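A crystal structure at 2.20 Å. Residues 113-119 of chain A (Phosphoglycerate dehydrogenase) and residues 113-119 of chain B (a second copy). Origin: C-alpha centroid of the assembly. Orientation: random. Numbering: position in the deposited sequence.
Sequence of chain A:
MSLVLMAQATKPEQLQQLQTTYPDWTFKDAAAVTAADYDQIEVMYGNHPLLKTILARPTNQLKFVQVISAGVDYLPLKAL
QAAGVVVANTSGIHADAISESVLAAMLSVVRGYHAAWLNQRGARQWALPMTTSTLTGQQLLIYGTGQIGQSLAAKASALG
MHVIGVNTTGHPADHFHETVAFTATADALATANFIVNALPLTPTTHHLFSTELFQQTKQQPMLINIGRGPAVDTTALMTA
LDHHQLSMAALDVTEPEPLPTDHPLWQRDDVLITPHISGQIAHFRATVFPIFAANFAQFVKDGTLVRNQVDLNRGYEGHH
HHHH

Chain A 113-119: YHAAWLN
Chain B, residues 113-119: YHAAWLN

Each stretch is a single run of α-helix, and an exact two-fold axis relates the copies, so every contact described from one side recurs from the other. Backbone torsions lie between -57° and -67° in phi and between -37° and -51° in psi. Within each chain the usual i to i+4 bonds hold the turn: A:Trp117 N to A:Tyr113 O at 2.9 Å, A:Leu118 N to A:His114 O at 3.2 Å and A:Asn119 N to A:Ala115 O at 3.0 Å, with the same values in chain B. The two N-to-C directions diverge by only 41° (signed crossing angle -41°), and the axes come no closer than 11.5 Å. In register, A:His114 CA and B:His114 CA are the nearest pair, 8.3 Å apart. Such a separation leaves a wide gap between the backbones, and large side chains fill it.

The main bump is tryptophan. A:Trp117 and B:Trp117 point their CA-to-CB bonds toward the opposing helix, with chi1 at -167° (t) and chi2 at -103°. The indoles meet at the symmetry axis, where A:Trp117 CD1 lies 3.5 Å from B:Trp117 CD1. Their five-membered rings pair rim to rim, centroids 5.4 Å apart and planes at 77°, so neither covers the face of the other. Each six-membered ring instead reaches across to the partner's histidine and leucine.

There, A:Trp117 lies against B:His114 and B:Leu118, one turn apart on the other helix; both approach from the same side of the indole plane, the histidine over its face and the leucine obliquely. Histidine leaves its backbone sideways, but chi1 of 177° (t) and chi2 of 65° bring the imidazole nearer. The edge of B:His114 meets the face of A:Trp117: B:His114 CE1 is 3.7 Å from A:Trp117 CH2, the ring centroids are 4.7 Å apart, and the planes stand at 84°. This near-perpendicular arrangement sets the polarized C-H edge of an imidazole against the electron-rich face of an indole. The same imidazole keeps a polar edge, and its NE2 is hydrogen-bonded elsewhere in the structure.

Leucine completes the hollow. Its CA-to-CB bond is also sideways, yet the m,t rotamer (chi1 -60°, chi2 179°) carries its end inward, placing B:Leu118 CD2 3.9 Å from A:Trp117 CZ2. A branched aliphatic tip can pack against the broad indole without needing a polar partner.

No hydrogen bond crosses between the stretches; shape, apolar contact and the aromatic pairs join them, burying 285 Å² in total. A:Tyr113 (chi1 -85°, chi2 88°), A:Ala115, A:Ala116, A:Asn119 (chi1 178°, chi2 59°) and their chain B copies make no contact across the gap.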

ATOM      1  N   TYR A 113      -5.994 -14.473   0.398  1.00 39.09           N
ATOM      2  CA  TYR A 113      -7.383 -14.268   0.006  1.00 38.41           C
ATOM      3  C   TYR A 113      -7.762 -15.177  -1.117  1.00 39.05           C
ATOM      4  O   TYR A 113      -8.817 -15.780  -1.071  1.00 40.96           O
ATOM      5  CB  TYR A 113      -7.698 -12.763  -0.245  1.00 38.53           C
ATOM      6  CG  TYR A 113      -8.051 -12.107   1.091  1.00 39.11           C
ATOM      7  CD1 TYR A 113      -7.061 -11.570   1.908  1.00 38.11           C
ATOM      8  CD2 TYR A 113      -9.357 -12.152   1.578  1.00 39.80           C
ATOM      9  CE1 TYR A 113      -7.359 -11.087   3.105  1.00 41.06           C
ATOM     10  CE2 TYR A 113      -9.667 -11.661   2.767  1.00 41.50           C
ATOM     11  CZ  TYR A 113      -8.670 -11.147   3.550  1.00 43.24           C
ATOM     12  OH  TYR A 113      -9.001 -10.651   4.789  1.00 42.45           O
ATOM     13  N   HIS A 114      -6.890 -15.358  -2.104  1.00 39.22           N
ATOM     14  CA  HIS A 114      -7.226 -16.243  -3.192  1.00 40.82           C
ATOM     15  C   HIS A 114      -7.336 -17.689  -2.680  1.00 40.63           C
ATOM     16  O   HIS A 114      -8.337 -18.386  -2.954  1.00 41.06           O
ATOM     17  CB  HIS A 114      -6.182 -16.161  -4.308  1.00 40.80           C
ATOM     18  CG  HIS A 114      -6.450 -17.102  -5.431  1.00 44.03           C
ATOM     19  ND1 HIS A 114      -7.563 -16.988  -6.239  1.00 43.50           N
ATOM     20  CD2 HIS A 114      -5.776 -18.200  -5.860  1.00 44.63           C
ATOM     21  CE1 HIS A 114      -7.551 -17.963  -7.133  1.00 47.42           C
ATOM     22  NE2 HIS A 114      -6.473 -18.708  -6.930  1.00 45.02           N
ATOM     23  N   ALA A 115      -6.323 -18.166  -1.956  1.00 40.10           N
ATOM     24  CA  ALA A 115      -6.455 -19.495  -1.336  1.00 39.75           C
ATOM     25  C   ALA A 115      -7.662 -19.615  -0.396  1.00 39.61           C
ATOM     26  O   ALA A 115      -8.327 -20.653  -0.379  1.00 39.87           O
ATOM     27  CB  ALA A 115      -5.141 -19.924  -0.591  1.00 39.53           C
ATOM     28  N   ALA A 116      -7.919 -18.598   0.431  1.00 40.61           N
ATOM     29  CA  ALA A 116      -9.102 -18.601   1.320  1.00 40.49           C
ATOM     30  C   ALA A 116     -10.402 -18.756   0.568  1.00 41.12           C
ATOM     31  O   ALA A 116     -11.292 -19.454   1.031  1.00 41.52           O
ATOM     32  CB  ALA A 116      -9.164 -17.389   2.191  1.00 40.64           C
ATOM     33  N   TRP A 117     -10.514 -18.115  -0.582  1.00 41.91           N
ATOM     34  CA  TRP A 117     -11.702 -18.270  -1.419  1.00 43.00           C
ATOM     35  C   TRP A 117     -11.873 -19.678  -1.971  1.00 43.40           C
ATOM     36  O   TRP A 117     -12.965 -20.225  -1.911  1.00 44.14           O
ATOM     37  CB  TRP A 117     -11.786 -17.226  -2.552  1.00 42.25           C
ATOM     38  CG  TRP A 117     -13.158 -17.267  -3.121  1.00 45.31           C
ATOM     39  CD1 TRP A 117     -13.540 -17.843  -4.303  1.00 43.82           C
ATOM     40  CD2 TRP A 117     -14.378 -16.829  -2.471  1.00 45.05           C
ATOM     41  NE1 TRP A 117     -14.903 -17.752  -4.437  1.00 44.68           N
ATOM     42  CE2 TRP A 117     -15.439 -17.139  -3.337  1.00 44.51           C
ATOM     43  CE3 TRP A 117     -14.665 -16.195  -1.240  1.00 45.94           C
ATOM     44  CZ2 TRP A 117     -16.771 -16.819  -3.034  1.00 48.29           C
ATOM     45  CZ3 TRP A 117     -15.983 -15.881  -0.936  1.00 46.43           C
ATOM     46  CH2 TRP A 117     -17.023 -16.195  -1.822  1.00 47.44           C
ATOM     47  N   LEU A 118     -10.802 -20.284  -2.458  1.00 44.21           N
ATOM     48  CA  LEU A 118     -10.870 -21.671  -2.908  1.00 45.04           C
ATOM     49  C   LEU A 118     -11.283 -22.586  -1.756  1.00 45.64           C
ATOM     50  O   LEU A 118     -12.042 -23.537  -1.943  1.00 46.70           O
ATOM     51  CB  LEU A 118      -9.521 -22.104  -3.469  1.00 44.69           C
ATOM     52  CG  LEU A 118      -8.977 -21.327  -4.673  1.00 44.81           C
ATOM     53  CD1 LEU A 118      -7.602 -21.937  -5.025  1.00 41.55           C
ATOM     54  CD2 LEU A 118      -9.916 -21.404  -5.889  1.00 45.88           C
ATOM     55  N   ASN A 119     -10.789 -22.275  -0.547  1.00 46.25           N
ATOM     56  CA  ASN A 119     -11.182 -22.982   0.658  1.00 44.59           C
ATOM     57  C   ASN A 119     -12.655 -22.791   0.966  1.00 45.21           C
ATOM     58  O   ASN A 119     -13.370 -23.771   1.260  1.00 45.72           O
ATOM     59  CB  ASN A 119     -10.339 -22.562   1.863  1.00 43.68           C
ATOM     60  CG  ASN A 119     -10.787 -23.271   3.161  1.00 44.97           C
ATOM     61  OD1 ASN A 119     -10.778 -24.513   3.235  1.00 47.40           O
ATOM     62  ND2 ASN A 119     -11.244 -22.496   4.161  1.00 43.43           N
TER
ATOM     63  N   TYR B 113     -10.771  -8.075  -8.021  1.00 39.09           N
ATOM     64  CA  TYR B 113     -10.238  -9.432  -8.019  1.00 38.41           C
ATOM     65  C   TYR B 113     -11.260 -10.407  -7.533  1.00 39.05           C
ATOM     66  O   TYR B 113     -11.429 -11.449  -8.135  1.00 40.96           O
ATOM     67  CB  TYR B 113      -8.865  -9.514  -7.287  1.00 38.53           C
ATOM     68  CG  TYR B 113      -7.759  -9.156  -8.281  1.00 39.11           C
ATOM     69  CD1 TYR B 113      -7.367  -7.834  -8.468  1.00 38.11           C
ATOM     70  CD2 TYR B 113      -7.212 -10.133  -9.112  1.00 39.80           C
ATOM     71  CE1 TYR B 113      -6.474  -7.518  -9.395  1.00 41.06           C
ATOM     72  CE2 TYR B 113      -6.311  -9.829 -10.033  1.00 41.50           C
ATOM     73  CZ  TYR B 113      -5.952  -8.519 -10.199  1.00 43.24           C
ATOM     74  OH  TYR B 113      -5.025  -8.213 -11.167  1.00 42.45           O
ATOM     75  N   HIS B 114     -12.013 -10.066  -6.492  1.00 39.22           N
ATOM     76  CA  HIS B 114     -13.017 -10.983  -6.013  1.00 40.82           C
ATOM     77  C   HIS B 114     -14.115 -11.162  -7.075  1.00 40.63           C
ATOM     78  O   HIS B 114     -14.483 -12.305  -7.423  1.00 41.06           O
ATOM     79  CB  HIS B 114     -13.633 -10.488  -4.702  1.00 40.80           C
ATOM     80  CG  HIS B 114     -14.720 -11.371  -4.196  1.00 44.03           C
ATOM     81  ND1 HIS B 114     -14.487 -12.668  -3.788  1.00 43.50           N
ATOM     82  CD2 HIS B 114     -16.056 -11.163  -4.068  1.00 44.63           C
ATOM     83  CE1 HIS B 114     -15.631 -13.214  -3.409  1.00 47.42           C
ATOM     84  NE2 HIS B 114     -16.597 -12.319  -3.561  1.00 45.02           N
ATOM     85  N   ALA B 115     -14.664 -10.060  -7.588  1.00 40.10           N
ATOM     86  CA  ALA B 115     -15.618 -10.192  -8.702  1.00 39.75           C
ATOM     87  C   ALA B 115     -15.035 -10.911  -9.925  1.00 39.61           C
ATOM     88  O   ALA B 115     -15.731 -11.704 -10.561  1.00 39.87           O
ATOM     89  CB  ALA B 115     -16.218  -8.804  -9.122  1.00 39.53           C
ATOM     90  N   ALA B 116     -13.792 -10.602 -10.303  1.00 40.61           N
ATOM     91  CA  ALA B 116     -13.128 -11.297 -11.429  1.00 40.49           C
ATOM     92  C   ALA B 116     -13.055 -12.793 -11.235  1.00 41.12           C
ATOM     93  O   ALA B 116     -13.239 -13.538 -12.187  1.00 41.52           O
ATOM     94  CB  ALA B 116     -11.763 -10.757 -11.708  1.00 40.64           C
ATOM     95  N   TRP B 117     -12.793 -13.231 -10.016  1.00 41.91           N
ATOM     96  CA  TRP B 117     -12.783 -14.661  -9.716  1.00 43.00           C
ATOM     97  C   TRP B 117     -14.148 -15.319  -9.861  1.00 43.40           C
ATOM     98  O   TRP B 117     -14.249 -16.378 -10.465  1.00 44.14           O
ATOM     99  CB  TRP B 117     -12.165 -14.987  -8.339  1.00 42.25           C
ATOM    100  CG  TRP B 117     -11.912 -16.450  -8.279  1.00 45.31           C
ATOM    101  CD1 TRP B 117     -12.653 -17.385  -7.608  1.00 43.82           C
ATOM    102  CD2 TRP B 117     -10.914 -17.187  -9.030  1.00 45.05           C
ATOM    103  NE1 TRP B 117     -12.153 -18.637  -7.866  1.00 44.68           N
ATOM    104  CE2 TRP B 117     -11.094 -18.546  -8.729  1.00 44.51           C
ATOM    105  CE3 TRP B 117      -9.880 -16.817  -9.921  1.00 45.94           C
ATOM    106  CZ2 TRP B 117     -10.269 -19.548  -9.262  1.00 48.29           C
ATOM    107  CZ3 TRP B 117      -9.065 -17.806 -10.455  1.00 46.43           C
ATOM    108  CH2 TRP B 117      -9.261 -19.156 -10.131  1.00 47.44           C
ATOM    109  N   LEU B 118     -15.196 -14.682  -9.365  1.00 44.21           N
ATOM    110  CA  LEU B 118     -16.546 -15.203  -9.559  1.00 45.04           C
ATOM    111  C   LEU B 118     -16.875 -15.285 -11.049  1.00 45.64           C
ATOM    112  O   LEU B 118     -17.524 -16.229 -11.502  1.00 46.70           O
ATOM    113  CB  LEU B 118     -17.556 -14.312  -8.844  1.00 44.69           C
ATOM    114  CG  LEU B 118     -17.409 -14.160  -7.325  1.00 44.81           C
ATOM    115  CD1 LEU B 118     -18.523 -13.199  -6.854  1.00 41.55           C
ATOM    116  CD2 LEU B 118     -17.528 -15.507  -6.591  1.00 45.88           C
ATOM    117  N   ASN B 119     -16.400 -14.293 -11.817  1.00 46.25           N
ATOM    118  CA  ASN B 119     -16.535 -14.295 -13.261  1.00 44.59           C
ATOM    119  C   ASN B 119     -15.775 -15.447 -13.894  1.00 45.21           C
ATOM    120  O   ASN B 119     -16.320 -16.161 -14.761  1.00 45.72           O
ATOM    121  CB  ASN B 119     -16.080 -12.971 -13.877  1.00 43.68           C
ATOM    122  CG  ASN B 119     -16.171 -12.986 -15.420  1.00 44.97           C
ATOM    123  OD1 ASN B 119     -17.259 -13.196 -15.984  1.00 47.40           O
ATOM    124  ND2 ASN B 119     -15.024 -12.833 -16.106  1.00 43.43           N
TER